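Glycerol-3-phosphate dehydrogenase [NAD(P)+] (PDB 3K96) probably catalyses the NAD(P)H-dependent reduction of dihydroxyacetone phosphate to sn-glycerol 3-phosphate, the key precursor of phospholipid synthesis. Local coordinates at residues Ser140-Glu145 against Val209-Ser214; Gly248-Val253 against Ile323-Thr328; Tyr309-Val314 against Gln330-Leu335. All blocks are in the same frame, centred on the assembly; numbering follows the deposited sequence.

Contact 1 of 3, residues Ser140-Glu145 against Val209-Ser214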
# COMPACT_ATOMS: atom_id res chain seq x y z
N SER A 140 3.49 -27.71 -1.06
CA SER A 140 3.35 -26.54 -1.91
C SER A 140 2.09 -26.64 -2.76
O SER A 140 2.11 -26.29 -3.94
CB SER A 140 4.58 -26.37 -2.80
OG SER A 140 5.73 -26.24 -2.00
N ARG A 141 0.99 -27.09 -2.17
CA ARG A 141 -0.25 -27.25 -2.91
C ARG A 141 -1.22 -26.09 -2.75
O ARG A 141 -1.41 -25.58 -1.66
CB ARG A 141 -0.95 -28.56 -2.49
CG ARG A 141 -0.09 -29.80 -2.73
CD ARG A 141 -0.73 -31.07 -2.15
NE ARG A 141 -1.95 -31.47 -2.85
CZ ARG A 141 -2.76 -32.44 -2.43
NH1 ARG A 141 -2.48 -33.11 -1.31
NH2 ARG A 141 -3.84 -32.76 -3.12
N LEU A 142 -1.82 -25.66 -3.86
CA LEU A 142 -2.83 -24.63 -3.82
C LEU A 142 -4.00 -25.24 -3.06
O LEU A 142 -4.27 -26.43 -3.17
CB LEU A 142 -3.24 -24.16 -5.22
CG LEU A 142 -2.31 -23.10 -5.83
CD1 LEU A 142 -1.04 -23.76 -6.33
CD2 LEU A 142 -3.00 -22.36 -6.94
N LEU A 143 -4.68 -24.43 -2.27
CA LEU A 143 -5.74 -24.92 -1.44
C LEU A 143 -6.88 -25.50 -2.23
O LEU A 143 -7.43 -26.52 -1.80
CB LEU A 143 -6.22 -23.84 -0.48
CG LEU A 143 -5.12 -23.28 0.46
CD1 LEU A 143 -5.58 -22.05 1.20
CD2 LEU A 143 -4.61 -24.33 1.43
N HIS A 144 -7.25 -24.91 -3.36
CA HIS A 144 -8.38 -25.46 -4.14
C HIS A 144 -8.01 -26.83 -4.71
O HIS A 144 -8.88 -27.68 -4.92
CB HIS A 144 -8.83 -24.53 -5.26
CG HIS A 144 -7.93 -24.55 -6.45
ND1 HIS A 144 -6.96 -23.60 -6.66
CD2 HIS A 144 -7.83 -25.42 -7.48
CE1 HIS A 144 -6.30 -23.87 -7.77
NE2 HIS A 144 -6.81 -24.98 -8.29
N GLU A 145 -6.73 -27.03 -4.99
CA GLU A 145 -6.27 -28.29 -5.50
C GLU A 145 -6.34 -29.37 -4.41
O GLU A 145 -6.76 -30.52 -4.69
CB GLU A 145 -4.87 -28.16 -6.13
CG GLU A 145 -4.41 -29.43 -6.81
CD GLU A 145 -3.68 -30.37 -5.88
OE1 GLU A 145 -2.76 -29.87 -5.18
OE2 GLU A 145 -3.98 -31.59 -5.85
N VAL A 209 -6.43 -14.98 -6.35
CA VAL A 209 -6.73 -14.64 -4.97
C VAL A 209 -5.91 -15.52 -4.02
O VAL A 209 -5.32 -15.04 -3.04
CB VAL A 209 -8.28 -14.74 -4.67
CG1 VAL A 209 -8.55 -14.67 -3.18
CG2 VAL A 209 -9.03 -13.63 -5.41
N GLU A 210 -5.86 -16.81 -4.30
CA GLU A 210 -5.11 -17.74 -3.47
C GLU A 210 -3.63 -17.42 -3.46
O GLU A 210 -3.01 -17.39 -2.43
CB GLU A 210 -5.25 -19.16 -3.99
CG GLU A 210 -6.58 -19.82 -3.67
CD GLU A 210 -6.65 -21.22 -4.28
OE1 GLU A 210 -6.47 -22.20 -3.55
OE2 GLU A 210 -6.82 -21.34 -5.51
N LEU A 211 -3.06 -17.23 -4.63
CA LEU A 211 -1.64 -16.98 -4.72
C LEU A 211 -1.23 -15.65 -4.07
O LEU A 211 -0.19 -15.57 -3.42
CB LEU A 211 -1.19 -17.11 -6.17
CG LEU A 211 -1.22 -18.57 -6.65
CD1 LEU A 211 -0.96 -18.61 -8.14
CD2 LEU A 211 -0.18 -19.44 -5.87
N CYS A 212 -2.07 -14.62 -4.20
CA CYS A 212 -1.79 -13.34 -3.55
C CYS A 212 -1.74 -13.54 -2.06
O CYS A 212 -0.84 -13.05 -1.38
CB CYS A 212 -2.88 -12.31 -3.88
SG CYS A 212 -2.72 -11.59 -5.49
N GLY A 213 -2.73 -14.27 -1.55
CA GLY A 213 -2.79 -14.55 -0.13
C GLY A 213 -1.65 -15.42 0.35
O GLY A 213 -1.28 -15.36 1.51
N SER A 214 -1.07 -16.23 -0.52
CA SER A 214 -0.02 -17.13 -0.05
C SER A 214 1.36 -16.43 0.00
O SER A 214 2.31 -17.00 0.50
CB SER A 214 0.06 -18.36 -0.96
OG SER A 214 0.63 -18.03 -2.22

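Contact 2 of 3, residues Gly248-Val253 against Ile323-Thr328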
# COMPACT_ATOMS: atom_id res chain seq x y z
N GLY A 248 2.81 -10.66 -8.46
CA GLY A 248 2.21 -10.64 -9.80
C GLY A 248 2.78 -11.71 -10.72
O GLY A 248 2.05 -12.32 -11.52
N ARG A 249 4.09 -11.94 -10.61
CA ARG A 249 4.76 -12.95 -11.42
C ARG A 249 4.22 -14.35 -11.11
O ARG A 249 3.93 -15.15 -12.01
CB ARG A 249 6.28 -12.89 -11.19
CG ARG A 249 7.05 -13.75 -12.15
CD ARG A 249 8.59 -13.52 -12.09
NE ARG A 249 8.95 -12.13 -12.37
CZ ARG A 249 9.41 -11.26 -11.48
NH1 ARG A 249 9.69 -10.02 -11.87
NH2 ARG A 249 9.61 -11.60 -10.21
N LEU A 250 4.10 -14.65 -9.83
CA LEU A 250 3.57 -15.92 -9.40
C LEU A 250 2.12 -16.09 -9.89
O LEU A 250 1.75 -17.13 -10.44
CB LEU A 250 3.62 -16.00 -7.88
CG LEU A 250 3.12 -17.32 -7.28
CD1 LEU A 250 3.99 -18.46 -7.77
CD2 LEU A 250 3.10 -17.25 -5.75
N VAL A 251 1.31 -15.06 -9.68
CA VAL A 251 -0.06 -15.06 -10.11
C VAL A 251 -0.12 -15.29 -11.63
O VAL A 251 -0.86 -16.17 -12.13
CB VAL A 251 -0.74 -13.72 -9.75
CG1 VAL A 251 -2.08 -13.54 -10.49
CG2 VAL A 251 -0.91 -13.61 -8.25
N SER A 252 0.72 -14.55 -12.36
CA SER A 252 0.72 -14.63 -13.81
C SER A 252 1.04 -16.00 -14.33
O SER A 252 0.37 -16.49 -15.24
CB SER A 252 1.69 -13.62 -14.43
OG SER A 252 1.52 -13.62 -15.84
N VAL A 253 2.06 -16.63 -13.75
CA VAL A 253 2.48 -17.97 -14.14
C VAL A 253 1.41 -19.04 -13.91
O VAL A 253 1.39 -20.07 -14.61
CB VAL A 253 3.77 -18.36 -13.40
CG1 VAL A 253 4.03 -19.85 -13.54
CG2 VAL A 253 4.95 -17.53 -13.89
N ILE A 323 10.48 -19.71 -10.96
CA ILE A 323 9.87 -18.40 -10.84
C ILE A 323 10.76 -17.53 -9.98
O ILE A 323 11.09 -17.90 -8.86
CB ILE A 323 8.50 -18.48 -10.18
CG1 ILE A 323 7.60 -19.45 -10.94
CG2 ILE A 323 7.87 -17.11 -10.14
CD1 ILE A 323 6.22 -19.60 -10.32
N GLU A 324 11.12 -16.38 -10.50
CA GLU A 324 11.96 -15.46 -9.77
C GLU A 324 11.15 -14.66 -8.75
O GLU A 324 10.24 -13.92 -9.12
CB GLU A 324 12.64 -14.48 -10.71
CG GLU A 324 13.62 -13.59 -9.91
CD GLU A 324 14.20 -12.45 -10.71
OE1 GLU A 324 13.76 -12.22 -11.86
OE2 GLU A 324 15.10 -11.76 -10.17
N MET A 325 11.50 -14.80 -7.48
CA MET A 325 10.83 -14.10 -6.40
C MET A 325 11.91 -13.71 -5.41
O MET A 325 12.15 -14.44 -4.46
CB MET A 325 9.79 -15.02 -5.73
CG MET A 325 8.80 -15.62 -6.71
SD MET A 325 7.44 -16.44 -5.86
CE MET A 325 6.68 -15.01 -5.08
N PRO A 326 12.57 -12.57 -5.66
CA PRO A 326 13.71 -12.10 -4.86
C PRO A 326 13.45 -11.88 -3.39
O PRO A 326 14.29 -12.27 -2.58
CB PRO A 326 14.15 -10.79 -5.54
CG PRO A 326 13.36 -10.67 -6.81
CD PRO A 326 12.29 -11.72 -6.84
N LEU A 327 12.34 -11.23 -3.03
CA LEU A 327 12.06 -11.02 -1.61
C LEU A 327 11.86 -12.35 -0.89
O LEU A 327 12.42 -12.57 0.19
CB LEU A 327 10.90 -10.07 -1.33
CG LEU A 327 11.24 -8.57 -1.44
CD1 LEU A 327 11.63 -8.19 -2.87
CD2 LEU A 327 10.09 -7.70 -0.94
N THR A 328 11.07 -13.23 -1.49
CA THR A 328 10.78 -14.54 -0.89
C THR A 328 12.05 -15.34 -0.71
O THR A 328 12.24 -15.99 0.30
CB THR A 328 9.81 -15.33 -1.77
OG1 THR A 328 8.59 -14.58 -1.90
CG2 THR A 328 9.56 -16.71 -1.19

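Contact 3 of 3, residues Tyr309-Val314 against Gln330-Leu335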
# COMPACT_ATOMS: atom_id res chain seq x y z
N TYR A 309 6.28 -20.87 7.44
CA TYR A 309 5.72 -21.96 6.65
C TYR A 309 5.37 -21.46 5.26
O TYR A 309 5.73 -22.12 4.28
CB TYR A 309 4.48 -22.51 7.35
CG TYR A 309 3.90 -23.75 6.75
CD1 TYR A 309 4.48 -25.00 6.99
CD2 TYR A 309 2.74 -23.69 5.99
CE1 TYR A 309 3.92 -26.16 6.45
CE2 TYR A 309 2.17 -24.84 5.45
CZ TYR A 309 2.76 -26.07 5.67
OH TYR A 309 2.18 -27.20 5.13
N ASN A 310 4.70 -20.32 5.14
CA ASN A 310 4.38 -19.77 3.83
C ASN A 310 5.66 -19.60 2.99
O ASN A 310 5.66 -19.89 1.81
CB ASN A 310 3.74 -18.37 3.88
CG ASN A 310 2.35 -18.32 4.51
OD1 ASN A 310 1.90 -17.23 4.87
ND2 ASN A 310 1.67 -19.46 4.64
N THR A 311 6.72 -19.05 3.61
CA THR A 311 7.97 -18.79 2.90
C THR A 311 8.52 -20.09 2.34
O THR A 311 8.89 -20.19 1.17
CB THR A 311 9.05 -18.14 3.82
OG1 THR A 311 8.56 -16.91 4.36
CG2 THR A 311 10.33 -17.84 3.06
N ASP A 312 8.54 -21.11 3.18
CA ASP A 312 9.08 -22.40 2.76
C ASP A 312 8.28 -23.02 1.63
O ASP A 312 8.86 -23.55 0.69
CB ASP A 312 9.16 -23.36 3.96
CG ASP A 312 10.18 -22.90 4.98
OD1 ASP A 312 11.03 -22.04 4.62
OD2 ASP A 312 10.13 -23.40 6.14
N GLN A 313 6.95 -22.93 1.70
CA GLN A 313 6.11 -23.57 0.66
C GLN A 313 6.21 -22.83 -0.67
O GLN A 313 6.33 -23.46 -1.73
CB GLN A 313 4.64 -23.67 1.09
CG GLN A 313 4.41 -24.51 2.33
CD GLN A 313 4.83 -25.95 2.15
OE1 GLN A 313 4.55 -26.58 1.13
NE2 GLN A 313 5.50 -26.49 3.14
N VAL A 314 6.18 -21.50 -0.61
CA VAL A 314 6.25 -20.71 -1.82
C VAL A 314 7.63 -20.80 -2.43
O VAL A 314 7.76 -20.89 -3.66
CB VAL A 314 5.84 -19.24 -1.56
CG1 VAL A 314 6.15 -18.37 -2.77
CG2 VAL A 314 4.36 -19.18 -1.21
N GLN A 330 15.16 -14.15 -0.37
CA GLN A 330 15.99 -13.55 0.68
C GLN A 330 15.45 -13.92 2.05
O GLN A 330 16.20 -14.28 2.94
CB GLN A 330 16.07 -12.04 0.55
CG GLN A 330 16.95 -11.54 -0.56
CD GLN A 330 18.43 -11.74 -0.28
OE1 GLN A 330 18.88 -12.84 0.03
NE2 GLN A 330 19.20 -10.66 -0.40
N VAL A 331 14.13 -13.86 2.22
CA VAL A 331 13.55 -14.24 3.52
C VAL A 331 13.94 -15.69 3.83
O VAL A 331 14.37 -16.01 4.94
CB VAL A 331 12.02 -14.03 3.59
CG1 VAL A 331 11.46 -14.61 4.90
CG2 VAL A 331 11.70 -12.55 3.48
N HIS A 332 13.83 -16.57 2.83
CA HIS A 332 14.21 -17.96 3.02
C HIS A 332 15.68 -18.09 3.46
O HIS A 332 16.00 -18.91 4.33
CB HIS A 332 13.98 -18.77 1.72
CG HIS A 332 14.00 -20.25 1.92
ND1 HIS A 332 15.14 -21.01 1.77
CD2 HIS A 332 13.02 -21.11 2.29
CE1 HIS A 332 14.85 -22.28 2.02
NE2 HIS A 332 13.57 -22.37 2.36
N ARG A 333 16.56 -17.28 2.85
CA ARG A 333 17.99 -17.29 3.20
C ARG A 333 18.19 -16.81 4.64
O ARG A 333 19.02 -17.35 5.37
CB ARG A 333 18.80 -16.39 2.25
CG ARG A 333 18.78 -16.77 0.77
CD ARG A 333 19.58 -15.74 -0.07
NE ARG A 333 21.00 -15.81 0.21
CZ ARG A 333 21.90 -14.87 -0.09
NH1 ARG A 333 21.56 -13.70 -0.66
NH2 ARG A 333 23.16 -15.09 0.23
N ILE A 334 17.43 -15.81 5.04
CA ILE A 334 17.53 -15.28 6.39
C ILE A 334 17.14 -16.37 7.39
O ILE A 334 17.78 -16.54 8.43
CB ILE A 334 16.64 -14.04 6.54
CG1 ILE A 334 17.27 -12.87 5.77
CG2 ILE A 334 16.48 -13.65 8.00
CD1 ILE A 334 16.41 -11.64 5.68
N LEU A 335 16.11 -17.14 7.06
CA LEU A 335 15.63 -18.18 7.96
C LEU A 335 16.48 -19.44 7.99
O LEU A 335 16.70 -20.03 9.06
CB LEU A 335 14.21 -18.62 7.53
CG LEU A 335 13.05 -17.62 7.58
CD1 LEU A 335 11.73 -18.27 7.13
CD2 LEU A 335 12.91 -17.06 8.97

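Contact 1 of 3, residues Ser140-Glu145 against Val209-Ser214
Glu210 and His144 form a His-carboxylate hydrogen bond, seconded by a backbone N-H, between the N-terminal, Rossmann-type nucleotide-binding domain and helix 206-228 of the helical C-terminal domain. Glu210 leaves its helix with an extended chain beyond CG (chi2 178°), which carries the carboxylate across to the start of helix 143-151, where Leu142 is the N-cap residue. There Glu210 OE1 accepts a hydrogen bond from the backbone N of His144 at 2.8 Å, on its syn side, while Glu210 OE2 takes the ring ND1 of His144 in a short bond of 2.5 Å through its syn lone pair. The imidazole comes in edge-on, its plane turned 57° from that of the carboxylate. With both oxygens engaged, rotation of the carboxylate about its last bond is restrained, and the N-terminal end of helix 143-151, whose N-H groups point this way, would probably favour its negative charge. Trp131 of the neighbouring strand packs on both residues; Glu210 is buried, whereas His144 is partly exposed.

Beside this tight part the apolar contact is looser: Leu142 CD2 meets Leu211 CD2 at 4.2 Å, the two side chains passing at a slant. Arg141 and Glu145, also partly exposed, do not reach 209-214 and pair with each other instead. Arg141 grips the carboxylate side-on, NE to Glu145 OE1 at 2.9 Å and NH2 to Glu145 OE2 at 3.0 Å.

Contact 2 of 3, residues Gly248-Val253 against Ile323-Thr328
Residues 248-253, the last turn and a half of helix 233-253, face the loop leading into helix 326-336, with the CA atoms of Leu250 and Ile323 6.9 Å apart at the nearest point. Ile323 carries most of the apolar packing. Ile323 CD1 lies 3.6 Å from Leu250 CD1, where the two side chains cross at about a right angle, and 3.9 Å from Val253 CG1, which it meets tip to tip. CG2, the other branch of Ile323, lies against the aliphatic part of Arg249, 4.0 Å from its CG, as these two chains run past each other in opposite directions. Met325, the N-cap residue of helix 326-336, adds a lighter touch through its methyl, CE being 4.3 Å from Leu250 CB.

Towards the exposed Glu324, Arg249 bends at chi3 (-59°) and brings NH2 to the backbone O of Glu324 at 2.6 Å. This short hydrogen bond is far from straight, at 140°, and the oxygen sits 22° out of the guanidinium plane. Glu324 OE1 lies over one face of the guanidinium, 4.5 Å from Arg249 NH2, so any attraction is probably of charge alone.

Leu250 also packs on Leu211 and Val215 of helix 206-228, while Ile323 and Met325 rest on Ala318 of helix 307-320; the contact thus fastens the end of helix 233-253 to the loop that joins helices 307-320 and 326-336.

Contact 3 of 3, residues Tyr309-Val314 against Gln330-Leu335
Thr311 of helix 307-320 points into helix 326-336, and its two branches divide the work of a steep helix crossing. Within the helical C-terminal domain, the axes of the short segments pass 9.6 Å apart at a signed angle of -118°. From Thr311, CB comes first, 4.3 Å from Leu335 CD1. The methyl Thr311 CG2, anti to the backbone N, is thrust farthest across and lies 3.7 Å from the backbone N of His332, near the plane of that residue's ring and at its edge. Thr311 OG1 takes the other branch (chi1 -59°): it touches Val331 CG1 at 3.7 Å, but its hydrogen-bond partner is the backbone O of Gly307, one turn back in its own helix. The methyl of Val331 therefore covers a hydroxyl whose polar need is met locally.

Next along the helix, Asp312 crosses His332 at about a right angle, carboxylate and ring planes 76° apart. Asp312 OD1 is 3.2 Å from the ring carbon CD2 of His332, and the angle to NE2 is too poor for a hydrogen bond. OD1 bonds instead to NE2 of His336, while the His332 ring stacks on that of His315.

No hydrogen bond joins the two segments: their crossing rests on methyl and ring packing, and the carboxylate beside His332 would probably favour positive charge on the nearby imidazoles.

Overall arrangement
From the N terminus, contact 1 opens at 140-145 after five strands of the sheet and closes at 209-214 once all eight are laid down, a loop of 63 residues that ties the two domains together. Contact 2 opens only afterwards, on helix 233-253, so the two are in series; Leu211 and Val251 pack where they meet. Contact 3 opens at 309-314 within the long loop that contact 2 closes at 323-328, and itself closes beyond it at 330-335, so contacts 2 and 3 cross and share helix 326-336. Met325 and Val314 join them. A probable hydrogen bond from Ser140 N to Gln313 OE1 links contacts 1 and 3 across the domain boundary.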